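Local coordinates for MdcA (PDB 5VIT), which probably acts as the acyl carrier protein transferase subunit of malonate decarboxylase, exchanging the acetyl group on the carrier for malonyl, at residues P219-P224 / P548-S553; E23-L28 / V40-A45. All coordinates share one frame; numbering follows the deposited sequence.

Contact 1 (P219-P224 / P548-S553)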
loop_
_atom_site.group_PDB
_atom_site.type_symbol
_atom_site.label_atom_id
_atom_site.label_comp_id
_atom_site.label_asym_id
_atom_site.label_seq_id
_atom_site.Cartn_x
_atom_site.Cartn_y
_atom_site.Cartn_z
ATOM N N PRO A 219 4.282 20.090 46.911
ATOM C CA PRO A 219 3.271 19.514 46.012
ATOM C C PRO A 219 3.746 18.202 45.379
ATOM O O PRO A 219 4.946 18.039 45.072
ATOM C CB PRO A 219 3.070 20.607 44.949
ATOM C CG PRO A 219 3.424 21.894 45.657
ATOM C CD PRO A 219 4.513 21.526 46.643
ATOM N N PHE A 220 2.824 17.255 45.231
ATOM C CA PHE A 220 3.208 15.935 44.752
ATOM C C PHE A 220 3.678 16.080 43.327
ATOM O O PHE A 220 3.129 16.877 42.566
ATOM C CB PHE A 220 2.058 14.910 44.871
ATOM C CG PHE A 220 0.829 15.239 44.059
ATOM C CD1 PHE A 220 0.746 14.892 42.710
ATOM C CD2 PHE A 220 -0.266 15.840 44.657
ATOM C CE1 PHE A 220 -0.381 15.181 41.977
ATOM C CE2 PHE A 220 -1.404 16.126 43.927
ATOM C CZ PHE A 220 -1.468 15.791 42.583
ATOM N N TYR A 221 4.713 15.321 42.985
ATOM C CA TYR A 221 5.342 15.422 41.684
ATOM C C TYR A 221 4.372 14.966 40.589
ATOM O O TYR A 221 3.672 13.967 40.735
ATOM C CB TYR A 221 6.636 14.603 41.652
ATOM C CG TYR A 221 7.434 14.825 40.394
ATOM C CD1 TYR A 221 8.390 15.835 40.315
ATOM C CD2 TYR A 221 7.214 14.036 39.265
ATOM C CE1 TYR A 221 9.110 16.048 39.143
ATOM C CE2 TYR A 221 7.927 14.238 38.097
ATOM C CZ TYR A 221 8.870 15.243 38.037
ATOM O OH TYR A 221 9.564 15.430 36.863
ATOM N N ILE A 222 4.310 15.724 39.503
ATOM C CA ILE A 222 3.504 15.323 38.365
ATOM C C ILE A 222 4.399 15.201 37.143
ATOM O O ILE A 222 5.092 16.135 36.777
ATOM C CB ILE A 222 2.354 16.312 38.091
ATOM C CG1 ILE A 222 1.458 16.428 39.323
ATOM C CG2 ILE A 222 1.536 15.860 36.888
ATOM C CD1 ILE A 222 0.375 17.479 39.215
ATOM N N GLU A 223 4.388 14.028 36.518
ATOM C CA GLU A 223 5.121 13.810 35.284
ATOM C C GLU A 223 4.220 14.052 34.065
ATOM O O GLU A 223 3.143 13.465 33.957
ATOM C CB GLU A 223 5.686 12.390 35.253
ATOM C CG GLU A 223 6.468 12.075 33.997
ATOM C CD GLU A 223 7.809 12.782 33.975
ATOM O OE1 GLU A 223 8.327 13.138 35.057
ATOM O OE2 GLU A 223 8.342 12.985 32.876
ATOM N N PRO A 224 4.651 14.917 33.139
ATOM C CA PRO A 224 3.860 15.110 31.907
ATOM C C PRO A 224 4.156 14.021 30.873
ATOM O O PRO A 224 4.722 14.298 29.824
ATOM C CB PRO A 224 4.317 16.487 31.410
ATOM C CG PRO A 224 5.732 16.608 31.916
ATOM C CD PRO A 224 5.781 15.857 33.241
ATOM N N PRO A 548 4.611 22.797 31.348
ATOM C CA PRO A 548 5.590 22.648 32.431
ATOM C C PRO A 548 6.943 23.187 32.000
ATOM O O PRO A 548 7.209 23.296 30.796
ATOM C CB PRO A 548 5.643 21.129 32.677
ATOM C CG PRO A 548 5.022 20.507 31.497
ATOM C CD PRO A 548 4.063 21.503 30.904
ATOM N N ALA A 549 7.773 23.520 32.981
ATOM C CA ALA A 549 9.063 24.162 32.767
ATOM C C ALA A 549 9.864 23.538 31.618
ATOM O O ALA A 549 10.365 24.226 30.730
ATOM C CB ALA A 549 9.864 24.107 34.059
ATOM N N ARG A 550 9.970 22.220 31.677
ATOM C CA ARG A 550 10.581 21.362 30.668
ATOM C C ARG A 550 10.330 21.785 29.218
ATOM O O ARG A 550 11.210 21.674 28.360
ATOM C CB ARG A 550 10.031 19.956 30.917
ATOM C CG ARG A 550 10.492 18.826 30.074
ATOM C CD ARG A 550 9.685 17.572 30.481
ATOM N NE ARG A 550 9.441 17.513 31.922
ATOM C CZ ARG A 550 9.268 16.391 32.617
ATOM N NH1 ARG A 550 9.327 15.220 32.001
ATOM N NH2 ARG A 550 9.055 16.439 33.931
ATOM N N PHE A 551 9.119 22.269 28.957
ATOM C CA PHE A 551 8.672 22.579 27.613
ATOM C C PHE A 551 8.592 24.070 27.354
ATOM O O PHE A 551 8.054 24.481 26.334
ATOM C CB PHE A 551 7.294 21.952 27.351
ATOM C CG PHE A 551 7.298 20.444 27.355
ATOM C CD1 PHE A 551 7.903 19.733 26.319
ATOM C CD2 PHE A 551 6.681 19.735 28.378
ATOM C CE1 PHE A 551 7.902 18.346 26.321
ATOM C CE2 PHE A 551 6.678 18.347 28.379
ATOM C CZ PHE A 551 7.294 17.655 27.357
ATOM N N ARG A 552 9.115 24.876 28.274
ATOM C CA ARG A 552 9.012 26.326 28.153
ATOM C C ARG A 552 10.181 26.938 27.377
ATOM O O ARG A 552 11.331 26.506 27.497
ATOM C CB ARG A 552 8.924 26.982 29.539
ATOM C CG ARG A 552 7.617 27.702 29.782
ATOM C CD ARG A 552 7.621 28.415 31.104
ATOM N NE ARG A 552 6.425 28.087 31.867
ATOM C CZ ARG A 552 6.227 28.456 33.125
ATOM N NH1 ARG A 552 7.152 29.171 33.757
ATOM N NH2 ARG A 552 5.106 28.107 33.752
ATOM N N SER A 553 9.870 27.957 26.586
ATOM C CA SER A 553 10.880 28.737 25.899
ATOM C C SER A 553 10.626 30.216 26.154
ATOM O O SER A 553 10.646 31.021 25.229
ATOM C CB SER A 553 10.868 28.435 24.407
ATOM O OG SER A 553 11.262 27.096 24.185
#

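Contact 2 (E23-L28 / V40-A45)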
loop_
_atom_site.group_PDB
_atom_site.type_symbol
_atom_site.label_atom_id
_atom_site.label_comp_id
_atom_site.label_asym_id
_atom_site.label_seq_id
_atom_site.Cartn_x
_atom_site.Cartn_y
_atom_site.Cartn_z
ATOM N N GLU A 23 -3.118 1.440 66.614
ATOM C CA GLU A 23 -2.828 1.886 67.969
ATOM C C GLU A 23 -1.338 2.157 68.162
ATOM O O GLU A 23 -0.955 2.914 69.045
ATOM C CB GLU A 23 -3.333 0.866 68.993
ATOM C CG GLU A 23 -4.016 1.518 70.197
ATOM C CD GLU A 23 -5.369 2.123 69.848
ATOM O OE1 GLU A 23 -5.980 1.694 68.843
ATOM O OE2 GLU A 23 -5.817 3.037 70.574
ATOM N N ARG A 24 -0.496 1.574 67.314
ATOM C CA ARG A 24 0.938 1.856 67.389
ATOM C C ARG A 24 1.285 3.255 66.861
ATOM O O ARG A 24 2.435 3.678 66.932
ATOM C CB ARG A 24 1.746 0.792 66.633
ATOM C CG ARG A 24 1.632 -0.602 67.243
ATOM C CD ARG A 24 2.376 -0.710 68.590
ATOM N NE ARG A 24 3.837 -0.642 68.466
ATOM C CZ ARG A 24 4.678 -0.605 69.499
ATOM N NH1 ARG A 24 4.211 -0.628 70.740
ATOM N NH2 ARG A 24 5.990 -0.551 69.293
ATOM N N VAL A 25 0.296 3.972 66.334
ATOM C CA VAL A 25 0.513 5.359 65.935
ATOM C C VAL A 25 -0.484 6.312 66.577
ATOM O O VAL A 25 -0.471 7.502 66.266
ATOM C CB VAL A 25 0.419 5.561 64.399
ATOM C CG1 VAL A 25 1.501 4.787 63.668
ATOM C CG2 VAL A 25 -0.964 5.191 63.897
ATOM N N ARG A 26 -1.346 5.799 67.458
ATOM C CA ARG A 26 -2.433 6.611 68.025
ATOM C C ARG A 26 -1.911 7.844 68.773
ATOM O O ARG A 26 -2.527 8.917 68.736
ATOM C CB ARG A 26 -3.317 5.767 68.951
ATOM C CG ARG A 26 -4.276 6.585 69.827
ATOM C CD ARG A 26 -5.705 6.031 69.792
ATOM N NE ARG A 26 -6.571 6.610 70.825
ATOM C CZ ARG A 26 -7.300 7.717 70.681
ATOM N NH1 ARG A 26 -7.282 8.394 69.536
ATOM N NH2 ARG A 26 -8.053 8.146 71.688
ATOM N N GLY A 27 -0.764 7.693 69.430
ATOM C CA GLY A 27 -0.131 8.815 70.089
ATOM C C GLY A 27 0.517 9.729 69.073
ATOM O O GLY A 27 0.381 10.950 69.132
ATOM N N LEU A 28 1.206 9.117 68.117
ATOM C CA LEU A 28 1.930 9.838 67.076
ATOM C C LEU A 28 1.016 10.662 66.159
ATOM O O LEU A 28 1.471 11.598 65.505
ATOM C CB LEU A 28 2.754 8.840 66.256
ATOM C CG LEU A 28 3.488 9.290 64.991
ATOM C CD1 LEU A 28 4.456 10.445 65.261
ATOM C CD2 LEU A 28 4.220 8.110 64.381
ATOM N N VAL A 40 8.063 8.968 58.823
ATOM C CA VAL A 40 8.951 7.815 58.725
ATOM C C VAL A 40 8.715 6.842 59.881
ATOM O O VAL A 40 8.729 5.621 59.697
ATOM C CB VAL A 40 10.431 8.247 58.694
ATOM C CG1 VAL A 40 11.347 7.040 58.714
ATOM C CG2 VAL A 40 10.700 9.093 57.457
ATOM N N ALA A 41 8.479 7.388 61.067
ATOM C CA ALA A 41 8.146 6.573 62.226
ATOM C C ALA A 41 6.788 5.916 62.023
ATOM O O ALA A 41 6.600 4.749 62.351
ATOM C CB ALA A 41 8.148 7.418 63.491
ATOM N N ALA A 42 5.844 6.681 61.482
ATOM C CA ALA A 42 4.511 6.168 61.205
ATOM C C ALA A 42 4.580 5.009 60.209
ATOM O O ALA A 42 3.908 4.005 60.384
ATOM C CB ALA A 42 3.615 7.277 60.676
ATOM N N LEU A 43 5.409 5.145 59.178
ATOM C CA LEU A 43 5.493 4.125 58.141
ATOM C C LEU A 43 6.073 2.815 58.680
ATOM O O LEU A 43 5.686 1.738 58.231
ATOM C CB LEU A 43 6.330 4.619 56.964
ATOM C CG LEU A 43 5.823 5.793 56.124
ATOM C CD1 LEU A 43 6.794 6.051 54.994
ATOM C CD2 LEU A 43 4.435 5.527 55.577
ATOM N N GLU A 44 6.992 2.907 59.640
ATOM C CA GLU A 44 7.584 1.719 60.271
ATOM C C GLU A 44 6.623 1.069 61.276
ATOM O O GLU A 44 6.752 -0.113 61.610
ATOM C CB GLU A 44 8.912 2.082 60.959
ATOM C CG GLU A 44 10.007 2.562 59.996
ATOM C CD GLU A 44 11.287 3.004 60.698
ATOM O OE1 GLU A 44 12.345 3.094 60.029
ATOM O OE2 GLU A 44 11.238 3.261 61.918
ATOM N N ALA A 45 5.655 1.840 61.757
ATOM C CA ALA A 45 4.598 1.282 62.597
ATOM C C ALA A 45 3.471 0.645 61.779
ATOM O O ALA A 45 3.025 -0.460 62.091
ATOM C CB ALA A 45 4.026 2.350 63.503
#

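Contact 1 (P219-P224 / P548-S553)
Arg550 and Glu223 form a salt bridge in which NH1 gives a hydrogen bond to OE2 at 2.6 Å, with an N-H...O angle of 152°. NH1 approaches from above the carboxylate plane; the two flat groups are turned 59° against each other. The Glu223 chain bends at chi2 (73°), which turns CD toward Arg550, although the CB bond points away from the tail. Glu223 OE1 also lies at the guanidinium edge, near its plane. Over one guanidinium face, toward its rim, sits Pro224 CD, 3.4 Å from Arg550 NH2, while the carboxylate grips the group from its edge. Pro224 CG also meets the rest of the tail, Pro548 CG at 4.0 Å and the edge of the Phe551 ring at CE2, 4.1 Å away. Residues 219-224 belong to the connection that leaves strand 212-215 of the parallel sheet for helix 235-250, and the tail beyond helix 534-540 folds back on it with a short 3-10 turn. In that turn Phe551 N bonds to Pro548 O at 2.8 Å, and Arg550 CG lies over the centre of the Phe551 ring. Further back, Tyr221 OH donates to Glu223 OE1 at 3.2 Å, on the syn side, and helps fix the carboxylate that faces Arg550. Tyr221 is itself held by a cation-pi contact with Arg90 and by its backbone N on Asp64, while Glu223 shares backbone hydrogen bonding with Gln60.

Contact 2 (E23-L28 / V40-A45)
Ala41 O accepts two backbone N-H groups of its own helix, Ala45 N at 3.1 Å and, weakly, Glu44 N at 3.3 Å, and this turn brings the methyls of Ala41 and Ala45 round to the side that residues 23-28 cover. No hydrogen bond crosses the contact; it is made by van der Waals contact, mostly of aliphatic side chains. Val25 carries the middle of it. Its CG1, anti to the carbonyl carbon (chi1 -63°), comes within 3.5 Å of Ala45 CB and also lies 4.1 Å from Ala42 CA, so the methyl rests on the Ala45 methyl and against the helix backbone at Ala42. Leu28 meets the helix nearer its start through a single branch: CD2 is 3.6 Å from Ala42 N and also touches the methyls of Ala41 and Ala42. Three alanines thus give the helix a low surface against which the two branched side chains can come close. Helix 39-46 is the helical part of the connection between strands 33-34 and 52-55, parallel strands of one Rossmann-like sheet that are separated by three others; residues 23-28 are the turn that leads from helix 13-23 toward the first of them. At the other end of the contact Arg24 O stands 4.0 Å from Ala45 CB, while a weak bond from Arg26 N to Glu23 O helps shape the turn. Elsewhere on the helix, Glu44 OE1 takes a hydrogen bond from Asp74 N, and Val40, whose CB bond points away from residues 23-28, rests on Arg72.

The two contacts lie in series along the chain, contact 2 closing before contact 1 opens. Their centres are 33 Å apart and their nearest atoms about 14 Å, so they do not touch. The parallel sheet relates them: the loop holding residues 23-28 leads on to strand 33-34, an outermost strand, and the neighbouring strand 212-215 leads out to residues 219-224. Contact 2 joins elements close in sequence, far out on the chain at 35 Å from its centre. Contact 1, 18 Å from that centre, brings the C-terminal tail to the connection between the two sheets. No other subunit of the assembly touches either one.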